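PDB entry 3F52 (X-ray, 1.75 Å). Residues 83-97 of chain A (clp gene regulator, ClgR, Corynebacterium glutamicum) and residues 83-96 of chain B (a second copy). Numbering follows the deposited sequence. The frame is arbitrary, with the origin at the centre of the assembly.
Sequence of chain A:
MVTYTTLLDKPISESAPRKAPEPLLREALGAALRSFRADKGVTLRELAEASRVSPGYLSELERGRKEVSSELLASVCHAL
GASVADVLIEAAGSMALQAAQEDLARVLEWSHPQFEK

Chain A, residues 83-97: SVADVLIEAAGSMAL
Chain B (83-96) SVADVLIEAAGSMA

At the centre of this contact A:Leu88 and B:Leu88, the two copies of one residue, meet in different rotamers. A:Leu88 is m,t (chi1 -58°, chi2 -169°) and B:Leu88 is t,p (-170°, 59°), with A:Leu88 CD2 4.1 Å from B:Leu88 CD1. B:Leu88 is a knob seated among A:Leu88, A:Ala91, A:Ala92 and A:Met95; its CD2 packs on the methyl of A:Ala91, 3.8 Å from A:Ala91 CB. A:Leu88 instead reaches along the partner, placing its CD1 3.8 Å from B:Met95 CG. Identical sequences thus fill one apolar seam asymmetrically.

The backbones set this up. Two alpha helices, A 84-95 and B from 84 to about 92, run nearly antiparallel at 165°, their axes approaching to 8.6 Å. The register is centred on residue 89: CA of A:Ile89 is 5.8 Å from CA of B:Ile89, CA of A:Ala85 is 5.0 Å from CA of B:Ala92, and CA of A:Ala92 is 4.6 Å from CA of B:Ala85. Alanine at 85 and 92 permits such close backbones; A:Ala92 CB rests 3.6 Å from B:Ala85 O, a van der Waals contact.

Beside the leucines, the isoleucines also differ, A:Ile89 m,t (-70°, 164°) and B:Ile89 t,p (-159°, 74°). The CA-to-CB bond of B:Ile89 points sideways, but the end of the side chain comes nearer, with B:Ile89 CD1 3.6 Å from A:Ile89 CG1.

Toward the ends, methionine and valine pair twice. A:Met95 CE is 3.6 Å from B:Val84 CG1, and B:Met95 CE is 3.6 Å from A:Val84 CG1. Both valines are t. The methionines reach them by different paths: A:Met95 is m,t with chi3 at 92°, whereas B:Met95 is m,m,m and ends a type I turn begun at B:Ala92. Their CB atoms rest against the alanines, A:Met95 CB to B:Ala85 CB at 4.0 Å and B:Met95 CB to A:Ala85 CB at 3.9 Å.

No hydrogen bond crosses the contact, which buries 615 Å² in all; the side-chain hydrogen bonds within these stretches each stay inside one chain. Each Ser83, chi1 p, caps its helix by accepting from the amide three residues on: A:Asp86 N to A:Ser83 OG is 3.3 Å, and B:Asp86 N to B:Ser83 OG is 3.1 Å. In chain A the cap is reciprocated, A:Ser83 OG donating to A:Asp86 OD2 at 2.6 Å. Near the other end, A:Ser94 OG (chi1 p), also bonded elsewhere in the structure, donates to A:Ala91 O at 2.7 Å, folding its hydroxyl back onto the helix.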

# COMPACT_ATOMS: atom_id res chain seq x y z
N SER A 83 13.07 -5.34 -0.87
CA SER A 83 12.38 -4.66 -1.95
C SER A 83 10.93 -4.42 -1.50
O SER A 83 10.29 -5.29 -0.90
CB SER A 83 12.45 -5.44 -3.27
OG SER A 83 11.55 -6.52 -3.24
N VAL A 84 10.43 -3.23 -1.79
CA VAL A 84 9.06 -2.87 -1.47
C VAL A 84 8.12 -3.91 -2.10
O VAL A 84 7.17 -4.34 -1.46
CB VAL A 84 8.70 -1.45 -1.99
CG1 VAL A 84 7.19 -1.16 -1.81
CG2 VAL A 84 9.49 -0.37 -1.21
N ALA A 85 8.37 -4.33 -3.35
CA ALA A 85 7.45 -5.29 -3.99
C ALA A 85 7.28 -6.56 -3.17
O ALA A 85 6.17 -7.08 -3.05
CB ALA A 85 7.90 -5.64 -5.42
N ASP A 86 8.37 -7.09 -2.63
CA ASP A 86 8.29 -8.28 -1.76
C ASP A 86 7.49 -8.04 -0.49
O ASP A 86 6.75 -8.93 -0.03
CB ASP A 86 9.68 -8.81 -1.44
CG ASP A 86 10.38 -9.38 -2.66
OD1 ASP A 86 9.74 -10.13 -3.44
OD2 ASP A 86 11.57 -9.10 -2.84
N VAL A 87 7.58 -6.84 0.09
CA VAL A 87 6.77 -6.53 1.26
C VAL A 87 5.28 -6.46 0.87
O VAL A 87 4.45 -6.97 1.58
CB VAL A 87 7.29 -5.20 1.93
CG1 VAL A 87 6.30 -4.68 2.98
CG2 VAL A 87 8.68 -5.45 2.52
N LEU A 88 4.98 -5.93 -0.33
CA LEU A 88 3.60 -5.89 -0.80
C LEU A 88 3.01 -7.28 -1.03
O LEU A 88 1.83 -7.52 -0.73
CB LEU A 88 3.51 -5.11 -2.11
CG LEU A 88 4.01 -3.67 -2.12
CD1 LEU A 88 3.57 -3.02 -3.46
CD2 LEU A 88 3.46 -2.91 -0.88
N ILE A 89 3.82 -8.16 -1.60
CA ILE A 89 3.40 -9.55 -1.84
C ILE A 89 3.06 -10.21 -0.48
O ILE A 89 2.03 -10.89 -0.38
CB ILE A 89 4.47 -10.33 -2.60
CG1 ILE A 89 4.53 -9.82 -4.05
CG2 ILE A 89 4.20 -11.85 -2.54
CD1 ILE A 89 5.80 -10.26 -4.77
N GLU A 90 3.93 -10.04 0.51
CA GLU A 90 3.68 -10.58 1.86
C GLU A 90 2.40 -9.99 2.52
O GLU A 90 1.56 -10.73 3.10
CB GLU A 90 4.92 -10.32 2.75
CG GLU A 90 4.74 -10.70 4.23
CD GLU A 90 4.56 -12.19 4.45
OE1 GLU A 90 4.81 -12.99 3.51
OE2 GLU A 90 4.13 -12.56 5.57
N ALA A 91 2.25 -8.67 2.41
CA ALA A 91 1.08 -7.95 2.91
C ALA A 91 -0.19 -8.49 2.25
O ALA A 91 -1.17 -8.77 2.94
CB ALA A 91 1.23 -6.42 2.66
N ALA A 92 -0.16 -8.71 0.93
CA ALA A 92 -1.35 -9.18 0.24
C ALA A 92 -1.71 -10.60 0.68
O ALA A 92 -2.89 -10.94 0.79
CB ALA A 92 -1.20 -9.12 -1.29
N GLY A 93 -0.69 -11.40 0.94
CA GLY A 93 -0.89 -12.80 1.39
C GLY A 93 -1.52 -12.84 2.77
O GLY A 93 -2.34 -13.70 3.06
N SER A 94 -1.15 -11.89 3.63
CA SER A 94 -1.65 -11.91 4.99
C SER A 94 -3.12 -11.51 5.04
O SER A 94 -3.80 -11.78 6.02
CB SER A 94 -0.82 -10.96 5.83
OG SER A 94 -1.17 -9.65 5.51
N MET A 95 -3.59 -10.84 3.98
CA MET A 95 -4.95 -10.27 3.91
C MET A 95 -5.99 -11.21 3.36
O MET A 95 -7.18 -11.04 3.63
CB MET A 95 -4.96 -9.06 3.01
CG MET A 95 -4.18 -7.93 3.53
SD MET A 95 -4.22 -6.63 2.30
CE MET A 95 -5.64 -5.71 2.86
N ALA A 96 -5.55 -12.17 2.56
CA ALA A 96 -6.44 -13.07 1.87
C ALA A 96 -7.54 -13.54 2.81
O ALA A 96 -7.27 -14.04 3.92
CB ALA A 96 -5.67 -14.23 1.30
N LEU A 97 -8.77 -13.31 2.38
CA LEU A 97 -9.96 -13.94 2.95
C LEU A 97 -10.31 -15.16 2.12
O LEU A 97 -10.82 -16.16 2.63
CB LEU A 97 -11.16 -12.98 2.97
CG LEU A 97 -11.18 -11.71 3.84
CD1 LEU A 97 -12.49 -10.96 3.57
CD2 LEU A 97 -11.03 -12.02 5.35
N SER B 83 -11.11 -7.36 -4.15
CA SER B 83 -10.49 -7.33 -2.81
C SER B 83 -9.29 -6.40 -2.81
O SER B 83 -8.65 -6.20 -3.84
CB SER B 83 -10.09 -8.72 -2.31
OG SER B 83 -9.04 -9.27 -3.09
N VAL B 84 -8.98 -5.82 -1.65
CA VAL B 84 -7.77 -4.99 -1.52
C VAL B 84 -6.52 -5.89 -1.78
O VAL B 84 -5.55 -5.45 -2.38
CB VAL B 84 -7.70 -4.29 -0.14
CG1 VAL B 84 -6.37 -3.56 0.03
CG2 VAL B 84 -8.90 -3.32 0.03
N ALA B 85 -6.57 -7.13 -1.31
CA ALA B 85 -5.47 -8.09 -1.50
C ALA B 85 -5.14 -8.23 -2.98
O ALA B 85 -3.97 -8.20 -3.36
CB ALA B 85 -5.82 -9.46 -0.88
N ASP B 86 -6.16 -8.38 -3.82
CA ASP B 86 -5.93 -8.56 -5.26
C ASP B 86 -5.39 -7.28 -5.92
O ASP B 86 -4.52 -7.33 -6.78
CB ASP B 86 -7.21 -9.04 -5.98
CG ASP B 86 -7.57 -10.50 -5.66
OD1 ASP B 86 -6.72 -11.28 -5.13
OD2 ASP B 86 -8.74 -10.87 -5.97
N VAL B 87 -5.92 -6.12 -5.51
CA VAL B 87 -5.40 -4.84 -5.99
C VAL B 87 -3.95 -4.66 -5.56
O VAL B 87 -3.12 -4.24 -6.36
CB VAL B 87 -6.31 -3.67 -5.53
CG1 VAL B 87 -5.69 -2.32 -5.88
CG2 VAL B 87 -7.69 -3.84 -6.19
N LEU B 88 -3.64 -5.01 -4.32
CA LEU B 88 -2.27 -4.88 -3.81
C LEU B 88 -1.26 -5.81 -4.53
O LEU B 88 -0.14 -5.39 -4.87
CB LEU B 88 -2.23 -5.13 -2.30
CG LEU B 88 -0.93 -4.83 -1.56
CD1 LEU B 88 -0.55 -3.35 -1.73
CD2 LEU B 88 -1.10 -5.16 -0.07
N ILE B 89 -1.64 -7.05 -4.78
CA ILE B 89 -0.74 -7.92 -5.50
C ILE B 89 -0.55 -7.42 -6.95
O ILE B 89 0.56 -7.47 -7.48
CB ILE B 89 -1.16 -9.42 -5.39
CG1 ILE B 89 0.04 -10.33 -5.69
CG2 ILE B 89 -2.33 -9.72 -6.26
CD1 ILE B 89 1.04 -10.36 -4.54
N GLU B 90 -1.60 -6.90 -7.58
CA GLU B 90 -1.43 -6.30 -8.91
C GLU B 90 -0.45 -5.10 -8.86
O GLU B 90 0.42 -4.96 -9.74
CB GLU B 90 -2.78 -5.83 -9.49
CG GLU B 90 -2.74 -5.37 -10.95
CD GLU B 90 -2.18 -6.44 -11.90
OE1 GLU B 90 -2.57 -7.64 -11.78
OE2 GLU B 90 -1.39 -6.09 -12.81
N ALA B 91 -0.58 -4.28 -7.83
CA ALA B 91 0.30 -3.13 -7.62
C ALA B 91 1.77 -3.56 -7.52
O ALA B 91 2.67 -2.89 -8.04
CB ALA B 91 -0.13 -2.40 -6.38
N ALA B 92 2.04 -4.72 -6.93
CA ALA B 92 3.40 -5.25 -6.88
C ALA B 92 3.98 -5.41 -8.28
O ALA B 92 5.18 -5.22 -8.48
CB ALA B 92 3.48 -6.61 -6.07
N GLY B 93 3.12 -5.72 -9.26
CA GLY B 93 3.55 -5.88 -10.64
C GLY B 93 4.02 -4.58 -11.27
O GLY B 93 4.65 -4.61 -12.31
N SER B 94 3.72 -3.44 -10.63
CA SER B 94 4.16 -2.12 -11.12
C SER B 94 5.28 -1.46 -10.30
O SER B 94 5.47 -0.23 -10.40
CB SER B 94 2.99 -1.17 -11.14
OG SER B 94 2.10 -1.53 -12.17
N MET B 95 5.99 -2.24 -9.48
CA MET B 95 6.96 -1.64 -8.57
C MET B 95 8.36 -1.58 -9.15
O MET B 95 9.23 -0.88 -8.62
CB MET B 95 6.93 -2.30 -7.18
CG MET B 95 5.73 -1.85 -6.36
SD MET B 95 5.64 -0.06 -6.03
CE MET B 95 7.15 0.18 -5.10
N ALA B 96 8.56 -2.28 -10.26
CA ALA B 96 9.80 -2.16 -11.03
C ALA B 96 9.61 -1.16 -12.17
O ALA B 96 8.54 -1.07 -12.79
CB ALA B 96 10.23 -3.52 -11.55